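Local coordinates for protein MmoQ Response regulator (Methylococcus capsulatus, PDB 3LJX) that probably makes cyclic di-GMP from two GTP as a full-length response regulator with a GGDEF family domain, the portion here containing its all-helical HDOD domain, at residues 25-30 / 87-91; 44-50 / 136-141; 218-222 / 250-254. All coordinates share one frame. Residue numbers count along the deposited sequence, not the author numbering.

Interaction 1 of 3, residues 25-30 / 87-91; sequences ILNLAQ and ALSLS
Residues 25-29 form the C-terminal end of helix 19-29, and their CA register against 87-91 is set by L26 and L88, 5.8 Å apart; 87-91 runs on from helix 80-88 with helix-like phi/psi, S91 N to L88 O 3.2 Å. I25 (chi1 m, chi2 t) points toward the partner and puts its CG2 3.8 Å from both A87 CB and L90 CD1. L26, again m,t, leaves its helix sideways, but its CD2 reaches the partner backbone, 3.3 Å from A87 O and 3.7 Å from L88 O; the same CD2 lies 4.1 Å from L90 CB and 3.5 Å from S91 OG. In the poorly ordered S91 that hydroxyl (chi1 m) donates to L88 O, OG to O 2.9 Å. Within the all-helical HDOD domain, the C-terminal part of helix 19-29 here packs side-on against 87-91 through aliphatic groups, with L42 of helix 36-43 and L49 of helix 47-58 also packing on I25. One turn on, small A29 permits close approach, its CB 3.8 Å from A87 CB and 3.7 Å from L88 CD2. Q30 has left the helix (phi/psi -90/-3) and lays its CG 3.7 Å from L88 CD2.

Interaction 2 of 3, residues 44-50 / 136-141; sequences QTDPALT and FTLGLL
The turn 44-46 and the first turn of helix 47-58 lie against helix 132-141, with Q44 CA 7.3 Å from T137 CA and P47 CA 5.9 Å from L141 CA. Q44 is the first residue to leave the preceding helix (phi/psi -78/7), and D46 is extended (-115/114). Apolar pairs join CD1 of L140 (chi1 t, chi2 p) to P47 CG at 4.0 Å and L141 CD1 to P47 CB at 3.9 Å; T50 CG2 and T137 CG2 are 4.1 Å apart. L140 CD2 makes close van der Waals contacts with oxygens of 44-50, 3.2 Å from Q44 O and 3.8 Å from T50 OG1. The F136 ring (chi1 t) has the Q44 amide over one face, Q44 CD to F136 CE1 3.6 Å, and F136 CE1 also sits 3.2 Å from Q44 O. This is buried interior of the helical HDOD domain, where Y109 and W110 of helix 106-125 also cover P47. One water donates to Q44 OE1 and to T137 OG1, 2.8 Å from each; T137 OG1 also bonds to A69 O. Within 44-50, D46 is the N-cap (chi1 t): its OD2 accepts from L49 N at 2.7 Å, and T50 OG1 donates to D46 O at 2.8 Å.

Interaction 3 of 3, residues 218-222 / 250-254; sequences RFARQ and EARRC
Two helical segments, 218-222 and 250-254, cross at -129° with axes 9.4 Å apart at closest approach; R218 CA faces C254 CA at 6.2 Å and R221 CA faces E250 CA at 6.3 Å. R221, pointing toward the partner, takes an m,t,m conformation for chi1 to chi3, which passes its CD 3.9 Å from E250 CB and lays its guanidinium flat on that of R253, centres 3.5 Å apart and planes at 11°. R253 reaches this position through an extended t,t,t side chain. The like charges come close, NH1 of R221 to NH1 of R253 at 3.3 Å, but both groups donate to backbone carbonyls: R221 to I210 and D212, R253 to R211. A water accepts from R221 NH2 at 3.0 Å. R218 starts t,t and then bends at chi3 (-103°), so that its NH1 makes a weak 2.8 Å hydrogen bond to C254 O. C254, with chi1 off the wells at -17°, sets SG 3.9 Å from R221 CB and 4.0 Å from Q222 CG. A guanidinium-guanidinium stack, its N-H groups bonded to loop carbonyls, thus lies where the last turn of helix 245-254 crosses the long helix 214-233.

Overall arrangement
The three contacts run across the helical body, from interaction 1 at one side, through interaction 2 near the centre of the chain, to interaction 3 on the opposite side; the centres of interactions 1 and 3 are about 38 Å apart. Interactions 1 and 2 join within the HDOD domain: L49, on the helix 47-58 used by interaction 2, packs on I25, A87 and L90. Interaction 2 reaches interaction 3 through L138 CD2, 3.8 Å from F219 CE2. Chemistry follows place: partly buried interaction 1 is mainly aliphatic, central interaction 2 combines apolar packing with a bridging water, and interaction 3, though largely buried, relies on arginines whose ends meet backbone carbonyls.

Interaction 1 of 3, residues 25-30 / 87-91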
loop_
_atom_site.group_PDB
_atom_site.type_symbol
_atom_site.label_atom_id
_atom_site.label_comp_id
_atom_site.label_asym_id
_atom_site.label_seq_id
_atom_site.Cartn_x
_atom_site.Cartn_y
_atom_site.Cartn_z
ATOM N N ILE A 25 16.241 -8.357 0.742
ATOM C CA ILE A 25 16.020 -8.105 -0.672
ATOM C C ILE A 25 17.374 -8.047 -1.378
ATOM O O ILE A 25 17.566 -8.686 -2.421
ATOM C CB ILE A 25 15.202 -6.809 -0.917
ATOM C CG1 ILE A 25 13.725 -7.035 -0.578
ATOM C CG2 ILE A 25 15.325 -6.371 -2.366
ATOM C CD1 ILE A 25 12.915 -5.753 -0.470
ATOM N N LEU A 26 18.312 -7.300 -0.797
ATOM C CA LEU A 26 19.662 -7.185 -1.356
ATOM C C LEU A 26 20.345 -8.545 -1.451
ATOM O O LEU A 26 20.955 -8.875 -2.469
ATOM C CB LEU A 26 20.519 -6.228 -0.530
ATOM C CG LEU A 26 20.191 -4.749 -0.740
ATOM C CD1 LEU A 26 20.897 -3.891 0.292
ATOM C CD2 LEU A 26 20.552 -4.309 -2.163
ATOM N N ASN A 27 20.233 -9.335 -0.390
ATOM C CA ASN A 27 20.801 -10.671 -0.381
ATOM C C ASN A 27 20.318 -11.485 -1.571
ATOM O O ASN A 27 21.109 -12.060 -2.310
ATOM C CB ASN A 27 20.443 -11.391 0.912
ATOM C CG ASN A 27 20.916 -12.828 0.918
ATOM O OD1 ASN A 27 20.131 -13.755 0.690
ATOM N ND2 ASN A 27 22.212 -13.025 1.165
ATOM N N LEU A 28 19.005 -11.519 -1.756
ATOM C CA LEU A 28 18.392 -12.233 -2.876
ATOM C C LEU A 28 18.774 -11.621 -4.232
ATOM O O LEU A 28 19.050 -12.333 -5.197
ATOM C CB LEU A 28 16.874 -12.233 -2.713
ATOM C CG LEU A 28 16.137 -13.308 -3.484
ATOM C CD1 LEU A 28 16.664 -14.681 -3.061
ATOM C CD2 LEU A 28 14.626 -13.186 -3.240
ATOM N N ALA A 29 18.783 -10.295 -4.303
ATOM C CA ALA A 29 19.098 -9.620 -5.550
ATOM C C ALA A 29 20.539 -9.911 -6.000
ATOM O O ALA A 29 20.830 -9.946 -7.197
ATOM C CB ALA A 29 18.849 -8.112 -5.420
ATOM N N GLN A 30 21.430 -10.124 -5.035
ATOM C CA GLN A 30 22.832 -10.416 -5.333
ATOM C C GLN A 30 23.066 -11.905 -5.488
ATOM O O GLN A 30 24.178 -12.336 -5.770
ATOM C CB GLN A 30 23.738 -9.882 -4.233
ATOM C CG GLN A 30 23.809 -8.386 -4.193
ATOM C CD GLN A 30 24.254 -7.864 -2.835
ATOM O OE1 GLN A 30 24.433 -6.661 -2.658
ATOM N NE2 GLN A 30 24.431 -8.762 -1.874
ATOM N N ALA A 87 15.991 -3.353 -7.056
ATOM C CA ALA A 87 16.295 -4.108 -5.837
ATOM C C ALA A 87 17.724 -3.860 -5.323
ATOM O O ALA A 87 17.932 -3.669 -4.122
ATOM C CB ALA A 87 16.036 -5.593 -6.042
ATOM N N LEU A 88 18.701 -3.835 -6.229
ATOM C CA LEU A 88 20.088 -3.582 -5.835
ATOM C C LEU A 88 20.267 -2.134 -5.422
ATOM O O LEU A 88 21.260 -1.787 -4.788
ATOM C CB LEU A 88 21.053 -3.884 -6.983
ATOM C CG LEU A 88 21.132 -5.326 -7.484
ATOM C CD1 LEU A 88 21.842 -5.375 -8.832
ATOM C CD2 LEU A 88 21.816 -6.226 -6.465
ATOM N N SER A 89 19.323 -1.271 -5.786
ATOM C CA SER A 89 19.501 0.148 -5.482
ATOM C C SER A 89 19.369 0.419 -3.985
ATOM O O SER A 89 19.834 1.441 -3.500
ATOM C CB SER A 89 18.537 1.032 -6.279
ATOM O OG SER A 89 17.234 0.962 -5.735
ATOM N N LEU A 90 18.745 -0.497 -3.249
ATOM C CA LEU A 90 18.623 -0.321 -1.803
ATOM C C LEU A 90 20.004 -0.210 -1.139
ATOM O O LEU A 90 20.145 0.439 -0.100
ATOM C CB LEU A 90 17.803 -1.449 -1.164
ATOM C CG LEU A 90 16.376 -1.633 -1.680
ATOM C CD1 LEU A 90 15.771 -2.857 -1.048
ATOM C CD2 LEU A 90 15.515 -0.396 -1.429
ATOM N N SER A 91 21.013 -0.841 -1.742
ATOM C CA SER A 91 22.405 -0.674 -1.313
ATOM C C SER A 91 22.648 0.754 -0.848
ATOM O O SER A 91 23.218 0.983 0.220
ATOM C CB SER A 91 23.377 -0.991 -2.456
ATOM O OG SER A 91 23.323 -2.355 -2.836
#

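Interaction 2 of 3, residues 44-50 / 136-141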
loop_
_atom_site.group_PDB
_atom_site.type_symbol
_atom_site.label_atom_id
_atom_site.label_comp_id
_atom_site.label_asym_id
_atom_site.label_seq_id
_atom_site.Cartn_x
_atom_site.Cartn_y
_atom_site.Cartn_z
ATOM N N GLN A 44 7.588 -7.585 -2.825
ATOM C CA GLN A 44 6.245 -7.080 -2.614
ATOM C C GLN A 44 5.865 -7.067 -1.132
ATOM O O GLN A 44 4.723 -6.779 -0.796
ATOM C CB GLN A 44 5.217 -7.837 -3.448
ATOM C CG GLN A 44 4.944 -9.231 -2.941
ATOM C CD GLN A 44 3.832 -9.895 -3.717
ATOM O OE1 GLN A 44 3.428 -9.404 -4.775
ATOM N NE2 GLN A 44 3.321 -11.014 -3.195
ATOM N N THR A 45 6.815 -7.367 -0.247
ATOM C CA THR A 45 6.591 -7.123 1.178
ATOM C C THR A 45 6.956 -5.675 1.531
ATOM O O THR A 45 6.711 -5.221 2.657
ATOM C CB THR A 45 7.400 -8.064 2.098
ATOM O OG1 THR A 45 8.806 -7.877 1.872
ATOM C CG2 THR A 45 7.024 -9.516 1.863
ATOM N N ASP A 46 7.543 -4.953 0.575
ATOM C CA ASP A 46 7.972 -3.577 0.832
ATOM C C ASP A 46 7.213 -2.544 -0.007
ATOM O O ASP A 46 7.344 -2.507 -1.235
ATOM C CB ASP A 46 9.476 -3.418 0.609
ATOM C CG ASP A 46 9.942 -1.999 0.856
ATOM O OD1 ASP A 46 9.778 -1.511 1.999
ATOM O OD2 ASP A 46 10.463 -1.365 -0.089
ATOM N N PRO A 47 6.413 -1.700 0.661
ATOM C CA PRO A 47 5.640 -0.660 -0.029
ATOM C C PRO A 47 6.528 0.291 -0.847
ATOM O O PRO A 47 6.188 0.557 -2.004
ATOM C CB PRO A 47 4.949 0.088 1.116
ATOM C CG PRO A 47 4.867 -0.919 2.243
ATOM C CD PRO A 47 6.098 -1.783 2.101
ATOM N N ALA A 48 7.639 0.780 -0.286
ATOM C CA ALA A 48 8.498 1.716 -1.030
ATOM C C ALA A 48 8.991 1.128 -2.359
ATOM O O ALA A 48 8.733 1.691 -3.432
ATOM C CB ALA A 48 9.693 2.187 -0.177
ATOM N N LEU A 49 9.695 -0.001 -2.296
ATOM C CA LEU A 49 10.305 -0.565 -3.503
ATOM C C LEU A 49 9.244 -1.018 -4.499
ATOM O O LEU A 49 9.429 -0.907 -5.713
ATOM C CB LEU A 49 11.260 -1.717 -3.165
ATOM C CG LEU A 49 12.066 -2.271 -4.348
ATOM C CD1 LEU A 49 12.821 -1.165 -5.127
ATOM C CD2 LEU A 49 13.018 -3.326 -3.860
ATOM N N THR A 50 8.121 -1.512 -3.979
ATOM C CA THR A 50 7.004 -1.921 -4.829
ATOM C C THR A 50 6.416 -0.762 -5.638
ATOM O O THR A 50 6.167 -0.888 -6.843
ATOM C CB THR A 50 5.908 -2.572 -4.006
ATOM O OG1 THR A 50 6.405 -3.813 -3.480
ATOM C CG2 THR A 50 4.714 -2.828 -4.878
ATOM N N PHE A 136 -3.519 -7.681 -3.743
ATOM C CA PHE A 136 -2.482 -7.723 -2.715
ATOM C C PHE A 136 -1.737 -6.392 -2.703
ATOM O O PHE A 136 -1.566 -5.750 -1.663
ATOM C CB PHE A 136 -1.492 -8.844 -3.011
ATOM C CG PHE A 136 -0.315 -8.862 -2.089
ATOM C CD1 PHE A 136 0.725 -7.948 -2.251
ATOM C CD2 PHE A 136 -0.235 -9.793 -1.057
ATOM C CE1 PHE A 136 1.826 -7.959 -1.399
ATOM C CE2 PHE A 136 0.857 -9.805 -0.195
ATOM C CZ PHE A 136 1.894 -8.890 -0.370
ATOM N N THR A 137 -1.317 -5.990 -3.895
ATOM C CA THR A 137 -0.550 -4.781 -4.088
ATOM C C THR A 137 -1.313 -3.553 -3.628
ATOM O O THR A 137 -0.758 -2.692 -2.938
ATOM C CB THR A 137 -0.149 -4.626 -5.568
ATOM O OG1 THR A 137 0.546 -5.805 -5.987
ATOM C CG2 THR A 137 0.765 -3.429 -5.756
ATOM N N LEU A 138 -2.587 -3.459 -3.993
ATOM C CA LEU A 138 -3.382 -2.321 -3.524
ATOM C C LEU A 138 -3.502 -2.307 -1.995
ATOM O O LEU A 138 -3.443 -1.244 -1.364
ATOM C CB LEU A 138 -4.761 -2.309 -4.155
ATOM C CG LEU A 138 -5.574 -1.078 -3.760
ATOM C CD1 LEU A 138 -4.789 0.206 -4.028
ATOM C CD2 LEU A 138 -6.921 -1.055 -4.485
ATOM N N GLY A 139 -3.654 -3.488 -1.402
ATOM C CA GLY A 139 -3.723 -3.598 0.043
ATOM C C GLY A 139 -2.420 -3.109 0.662
ATOM O O GLY A 139 -2.417 -2.313 1.603
ATOM N N LEU A 140 -1.303 -3.576 0.117
ATOM C CA LEU A 140 0.009 -3.147 0.577
ATOM C C LEU A 140 0.138 -1.620 0.612
ATOM O O LEU A 140 0.692 -1.045 1.569
ATOM C CB LEU A 140 1.087 -3.728 -0.339
ATOM C CG LEU A 140 2.542 -3.484 0.044
ATOM C CD1 LEU A 140 2.920 -4.321 1.272
ATOM C CD2 LEU A 140 3.478 -3.800 -1.132
ATOM N N LEU A 141 -0.392 -0.973 -0.424
ATOM C CA LEU A 141 -0.142 0.449 -0.680
ATOM C C LEU A 141 -1.263 1.363 -0.185
ATOM O O LEU A 141 -1.155 2.580 -0.292
ATOM C CB LEU A 141 0.045 0.667 -2.182
ATOM C CG LEU A 141 1.429 0.617 -2.847
ATOM C CD1 LEU A 141 2.557 0.118 -1.925
ATOM C CD2 LEU A 141 1.386 -0.150 -4.170
HETATM O O HOH W 1 3.136 -6.954 -6.164
#

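Interaction 3 of 3, residues 218-222 / 250-254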
loop_
_atom_site.group_PDB
_atom_site.type_symbol
_atom_site.label_atom_id
_atom_site.label_comp_id
_atom_site.label_asym_id
_atom_site.label_seq_id
_atom_site.Cartn_x
_atom_site.Cartn_y
_atom_site.Cartn_z
ATOM N N ARG A 218 -18.417 -3.667 -4.232
ATOM C CA ARG A 218 -18.036 -4.967 -3.690
ATOM C C ARG A 218 -16.549 -4.989 -3.352
ATOM O O ARG A 218 -16.138 -5.482 -2.291
ATOM C CB ARG A 218 -18.392 -6.096 -4.651
ATOM C CG ARG A 218 -18.275 -7.475 -4.031
ATOM C CD ARG A 218 -18.603 -8.541 -5.049
ATOM N NE ARG A 218 -19.935 -9.077 -4.837
ATOM C CZ ARG A 218 -20.168 -10.271 -4.307
ATOM N NH1 ARG A 218 -19.147 -11.048 -3.960
ATOM N NH2 ARG A 218 -21.415 -10.691 -4.131
ATOM N N PHE A 219 -15.740 -4.427 -4.239
ATOM C CA PHE A 219 -14.312 -4.354 -3.980
ATOM C C PHE A 219 -14.072 -3.446 -2.766
ATOM O O PHE A 219 -13.256 -3.768 -1.901
ATOM C CB PHE A 219 -13.575 -3.858 -5.228
ATOM C CG PHE A 219 -12.077 -3.909 -5.121
ATOM C CD1 PHE A 219 -11.449 -4.917 -4.418
ATOM C CD2 PHE A 219 -11.296 -2.955 -5.762
ATOM C CE1 PHE A 219 -10.060 -4.961 -4.326
ATOM C CE2 PHE A 219 -9.909 -2.995 -5.680
ATOM C CZ PHE A 219 -9.291 -4.006 -4.960
ATOM N N ALA A 220 -14.804 -2.335 -2.682
ATOM C CA ALA A 220 -14.683 -1.457 -1.522
ATOM C C ALA A 220 -14.963 -2.225 -0.217
ATOM O O ALA A 220 -14.224 -2.101 0.763
ATOM C CB ALA A 220 -15.613 -0.233 -1.651
ATOM N N ARG A 221 -16.027 -3.017 -0.200
ATOM C CA ARG A 221 -16.350 -3.788 1.001
ATOM C C ARG A 221 -15.242 -4.806 1.297
ATOM O O ARG A 221 -14.952 -5.093 2.459
ATOM C CB ARG A 221 -17.711 -4.471 0.878
ATOM C CG ARG A 221 -18.895 -3.516 1.093
ATOM C CD ARG A 221 -20.261 -4.225 1.029
ATOM N NE ARG A 221 -20.647 -4.516 -0.350
ATOM C CZ ARG A 221 -21.189 -3.620 -1.168
ATOM N NH1 ARG A 221 -21.414 -2.376 -0.745
ATOM N NH2 ARG A 221 -21.498 -3.956 -2.414
ATOM N N GLN A 222 -14.589 -5.316 0.256
ATOM C CA GLN A 222 -13.483 -6.255 0.457
ATOM C C GLN A 222 -12.268 -5.571 1.055
ATOM O O GLN A 222 -11.572 -6.141 1.915
ATOM C CB GLN A 222 -13.106 -6.941 -0.844
ATOM C CG GLN A 222 -14.178 -7.906 -1.389
ATOM C CD GLN A 222 -13.853 -8.352 -2.817
ATOM O OE1 GLN A 222 -13.308 -7.571 -3.617
ATOM N NE2 GLN A 222 -14.183 -9.604 -3.139
ATOM N N GLU A 250 -21.414 -6.706 5.896
ATOM C CA GLU A 250 -20.749 -6.370 4.643
ATOM C C GLU A 250 -19.902 -7.567 4.195
ATOM O O GLU A 250 -19.887 -7.921 3.019
ATOM C CB GLU A 250 -19.921 -5.079 4.787
ATOM C CG GLU A 250 -20.792 -3.822 4.999
ATOM C CD GLU A 250 -19.987 -2.555 5.264
ATOM O OE1 GLU A 250 -18.803 -2.646 5.654
ATOM O OE2 GLU A 250 -20.541 -1.456 5.086
ATOM N N ALA A 251 -19.228 -8.204 5.151
ATOM C CA ALA A 251 -18.524 -9.456 4.899
ATOM C C ALA A 251 -19.450 -10.469 4.242
ATOM O O ALA A 251 -19.130 -11.013 3.185
ATOM C CB ALA A 251 -17.961 -10.023 6.197
ATOM N N ARG A 252 -20.603 -10.722 4.859
ATOM C CA ARG A 252 -21.554 -11.670 4.288
ATOM C C ARG A 252 -21.927 -11.243 2.870
ATOM O O ARG A 252 -22.119 -12.075 1.992
ATOM C CB ARG A 252 -22.829 -11.794 5.145
ATOM C CG ARG A 252 -22.592 -12.080 6.622
ATOM C CD ARG A 252 -22.550 -13.571 6.967
ATOM N NE ARG A 252 -22.491 -13.773 8.419
ATOM C CZ ARG A 252 -23.514 -14.181 9.176
ATOM N NH1 ARG A 252 -24.698 -14.463 8.630
ATOM N NH2 ARG A 252 -23.348 -14.320 10.489
ATOM N N ARG A 253 -22.031 -9.939 2.646
ATOM C CA ARG A 253 -22.512 -9.436 1.359
ATOM C C ARG A 253 -21.503 -9.630 0.202
ATOM O O ARG A 253 -21.918 -9.778 -0.957
ATOM C CB ARG A 253 -23.002 -7.985 1.491
ATOM C CG ARG A 253 -23.774 -7.467 0.304
ATOM C CD ARG A 253 -24.119 -6.016 0.507
ATOM N NE ARG A 253 -24.473 -5.342 -0.738
ATOM C CZ ARG A 253 -24.629 -4.026 -0.837
ATOM N NH1 ARG A 253 -24.450 -3.256 0.234
ATOM N NH2 ARG A 253 -24.953 -3.475 -2.000
ATOM N N CYS A 254 -20.199 -9.648 0.507
ATOM C CA CYS A 254 -19.209 -10.125 -0.477
ATOM C C CYS A 254 -19.189 -11.654 -0.548
ATOM O O CYS A 254 -18.669 -12.220 -1.512
ATOM C CB CYS A 254 -17.767 -9.679 -0.192
ATOM S SG CYS A 254 -17.440 -8.332 0.934
HETATM O O HOH W 2 -21.248 -6.951 -2.654
#